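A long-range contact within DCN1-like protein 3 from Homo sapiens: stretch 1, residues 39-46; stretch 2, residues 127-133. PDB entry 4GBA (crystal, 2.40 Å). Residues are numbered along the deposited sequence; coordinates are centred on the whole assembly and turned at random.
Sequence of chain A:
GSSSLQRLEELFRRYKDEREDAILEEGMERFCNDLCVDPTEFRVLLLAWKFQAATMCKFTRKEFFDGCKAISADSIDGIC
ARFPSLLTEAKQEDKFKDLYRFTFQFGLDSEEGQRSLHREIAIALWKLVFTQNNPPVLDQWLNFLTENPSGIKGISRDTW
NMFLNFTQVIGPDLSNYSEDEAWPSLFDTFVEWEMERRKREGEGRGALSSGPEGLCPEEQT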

# COMPACT_ATOMS: atom_id res chain seq x y z
N PRO A 39 3.87 11.21 -5.59
CA PRO A 39 3.84 9.84 -6.11
C PRO A 39 3.64 8.76 -5.04
O PRO A 39 3.17 7.67 -5.36
CB PRO A 39 5.22 9.68 -6.76
CG PRO A 39 5.70 11.06 -7.02
CD PRO A 39 5.13 11.90 -5.90
N THR A 40 4.01 9.04 -3.80
CA THR A 40 3.93 8.06 -2.72
C THR A 40 2.65 8.19 -1.89
O THR A 40 2.42 7.41 -0.96
CB THR A 40 5.15 8.17 -1.75
OG1 THR A 40 5.12 9.44 -1.09
CG2 THR A 40 6.44 8.03 -2.50
N GLU A 41 1.82 9.18 -2.21
CA GLU A 41 0.65 9.44 -1.38
C GLU A 41 -0.54 8.47 -1.61
O GLU A 41 -0.58 7.72 -2.58
CB GLU A 41 0.21 10.90 -1.50
CG GLU A 41 -0.60 11.22 -2.75
CD GLU A 41 -1.65 12.28 -2.47
OE1 GLU A 41 -1.36 13.47 -2.73
OE2 GLU A 41 -2.74 11.93 -1.96
N PHE A 42 -1.48 8.49 -0.67
CA PHE A 42 -2.58 7.52 -0.59
C PHE A 42 -3.44 7.40 -1.87
O PHE A 42 -3.79 6.29 -2.29
CB PHE A 42 -3.44 7.85 0.65
CG PHE A 42 -4.56 6.87 0.91
CD1 PHE A 42 -4.29 5.52 1.13
CD2 PHE A 42 -5.88 7.32 0.98
CE1 PHE A 42 -5.33 4.62 1.40
CE2 PHE A 42 -6.93 6.43 1.24
CZ PHE A 42 -6.65 5.07 1.45
N ARG A 43 -3.79 8.52 -2.49
CA ARG A 43 -4.57 8.50 -3.73
C ARG A 43 -3.89 7.71 -4.83
O ARG A 43 -4.56 7.14 -5.68
CB ARG A 43 -4.83 9.90 -4.24
CG ARG A 43 -5.98 10.59 -3.58
CD ARG A 43 -5.79 12.07 -3.72
NE ARG A 43 -6.57 12.79 -2.74
CZ ARG A 43 -6.67 14.11 -2.71
NH1 ARG A 43 -6.03 14.82 -3.63
NH2 ARG A 43 -7.42 14.70 -1.78
N VAL A 44 -2.56 7.72 -4.82
CA VAL A 44 -1.79 7.00 -5.83
C VAL A 44 -1.87 5.49 -5.58
O VAL A 44 -2.01 4.71 -6.53
CB VAL A 44 -0.32 7.49 -5.90
CG1 VAL A 44 0.48 6.66 -6.89
CG2 VAL A 44 -0.30 8.99 -6.30
N LEU A 45 -1.80 5.10 -4.31
CA LEU A 45 -2.11 3.72 -3.94
C LEU A 45 -3.54 3.34 -4.42
O LEU A 45 -3.74 2.28 -5.01
CB LEU A 45 -1.94 3.50 -2.43
CG LEU A 45 -2.34 2.13 -1.88
CD1 LEU A 45 -1.35 1.03 -2.32
CD2 LEU A 45 -2.49 2.17 -0.35
N LEU A 46 -4.52 4.22 -4.19
CA LEU A 46 -5.90 3.96 -4.65
C LEU A 46 -5.98 3.79 -6.17
O LEU A 46 -6.65 2.88 -6.66
CB LEU A 46 -6.86 5.06 -4.21
CG LEU A 46 -7.05 5.23 -2.71
CD1 LEU A 46 -8.19 6.22 -2.41
CD2 LEU A 46 -7.34 3.89 -2.09
N LYS A 127 1.42 2.19 6.90
CA LYS A 127 1.09 3.59 7.16
C LYS A 127 0.16 4.14 6.08
O LYS A 127 -0.86 4.76 6.37
CB LYS A 127 2.37 4.41 7.19
CG LYS A 127 2.28 5.75 7.88
CD LYS A 127 3.68 6.38 8.07
CE LYS A 127 4.70 5.33 8.58
NZ LYS A 127 6.09 5.86 8.86
N LEU A 128 0.53 3.92 4.83
CA LEU A 128 -0.25 4.39 3.70
C LEU A 128 -1.68 3.79 3.65
O LEU A 128 -2.67 4.53 3.54
CB LEU A 128 0.50 4.12 2.38
CG LEU A 128 0.03 4.99 1.20
CD1 LEU A 128 0.11 6.46 1.58
CD2 LEU A 128 0.83 4.69 -0.05
N VAL A 129 -1.79 2.47 3.74
CA VAL A 129 -3.09 1.82 3.58
C VAL A 129 -4.11 2.22 4.66
O VAL A 129 -5.32 2.30 4.40
CB VAL A 129 -2.95 0.27 3.42
CG1 VAL A 129 -2.60 -0.40 4.74
CG2 VAL A 129 -4.22 -0.33 2.82
N PHE A 130 -3.62 2.51 5.87
CA PHE A 130 -4.50 2.88 6.97
C PHE A 130 -4.77 4.39 7.05
O PHE A 130 -5.36 4.86 8.02
CB PHE A 130 -3.94 2.39 8.32
CG PHE A 130 -4.14 0.91 8.56
CD1 PHE A 130 -5.42 0.38 8.72
CD2 PHE A 130 -3.06 0.04 8.65
CE1 PHE A 130 -5.62 -0.97 8.95
CE2 PHE A 130 -3.25 -1.32 8.88
CZ PHE A 130 -4.53 -1.83 9.03
N THR A 131 -4.35 5.13 6.03
CA THR A 131 -4.49 6.59 5.98
C THR A 131 -5.84 7.12 6.52
O THR A 131 -5.85 8.02 7.36
CB THR A 131 -4.22 7.14 4.55
OG1 THR A 131 -2.83 6.95 4.21
CG2 THR A 131 -4.54 8.61 4.46
N GLN A 132 -6.96 6.59 6.06
CA GLN A 132 -8.27 7.12 6.47
C GLN A 132 -8.77 6.57 7.81
O GLN A 132 -9.72 7.08 8.38
CB GLN A 132 -9.34 6.90 5.39
CG GLN A 132 -8.91 7.38 4.01
CD GLN A 132 -10.08 7.56 3.05
OE1 GLN A 132 -10.61 8.67 2.92
NE2 GLN A 132 -10.48 6.50 2.37
N ASN A 133 -8.13 5.51 8.29
CA ASN A 133 -8.61 4.81 9.48
C ASN A 133 -7.47 4.20 10.28
O ASN A 133 -7.22 3.00 10.19
CB ASN A 133 -9.62 3.71 9.10
CG ASN A 133 -9.03 2.64 8.15
OD1 ASN A 133 -7.99 2.86 7.50
ND2 ASN A 133 -9.69 1.48 8.07

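This is a small, essentially apolar contact in which the first turn of one helix packs against the end of another and the turn that follows it, with the ring of Phe42 at its centre and no hydrogen bond passing between the two stretches. No two residues that touch are fewer than 83 positions apart in sequence, and together the stretches bury 357 Å² between them. The backbones come nearest at Phe42 and Leu128, whose CA atoms are 5.8 Å apart, and these two residues also contribute the most buried area.

Phe42 opens its helix just after Glu41, the N-cap residue. Its CA-to-CB bond points sideways to the other stretch, and chi1 in the t well places the ring beside the carbonyl oxygens of Leu128 and Val129 and the turn that follows. A broad, flat ring suits this position because it can touch several residues at once, here Leu128, Val129, Thr131 and Gln132, but not Phe130. The most clearly oriented of these contacts is with Thr131: its CB lies 3.8 Å from the centroid of the Phe42 ring and only 18° off the ring normal, a CH-pi interaction over one face. A threonine suits this place because its CB carries a hydrogen and is directed toward the other stretch, while its hydroxyl can be satisfied locally. Thr131 OG1 donates a short hydrogen bond of 2.5 Å to Leu128 O, and Thr131 N donates to the same oxygen at 3.1 Å, so that its amide and its hydroxyl are both tied back to Leu128 O.

Leu128 O is also close to the aromatic ring, 3.1 Å from Phe42 CD1, but it approaches obliquely. Gln132 adds a further contact through its aliphatic portion, with CG 3.5 Å from Phe42 CE2. A long side chain is useful here: its methylene group can lie against the ring while the amide OE1 and NE2 atoms form hydrogen bonds elsewhere in the structure.

The branched end of Leu128 comes nearer to the first stretch than its sideways CA-to-CB bond alone would suggest. Its CD1 lies 3.9 Å from Phe42 CB, and its CD2 is 3.8 Å from Leu45 CB. The same CD2 comes within 3.3 Å of Thr40 O, so this leucine packs against the backbone preceding the helix as well as against side chains within it.

Leu45, nearly one helical turn beyond Phe42, points toward the partner and extends the apolar surface. Although the CA-to-CB bond of Val129 points away, Leu45 CD2 still reaches Val129 CA at 4.0 Å and Val129 CB at 4.2 Å. Charged Arg43, by contrast, points away and makes no contact across the stretches. Within the first stretch the helix is supported by backbone bonds, including Val44 N to Glu41 O at 3.0 Å and Leu46 N to Phe42 O at 2.9 Å. The second closes with a type I turn from Phe130 to Asn133, which contains both Thr131 and Gln132, the two residues of the turn that meet the Phe42 ring.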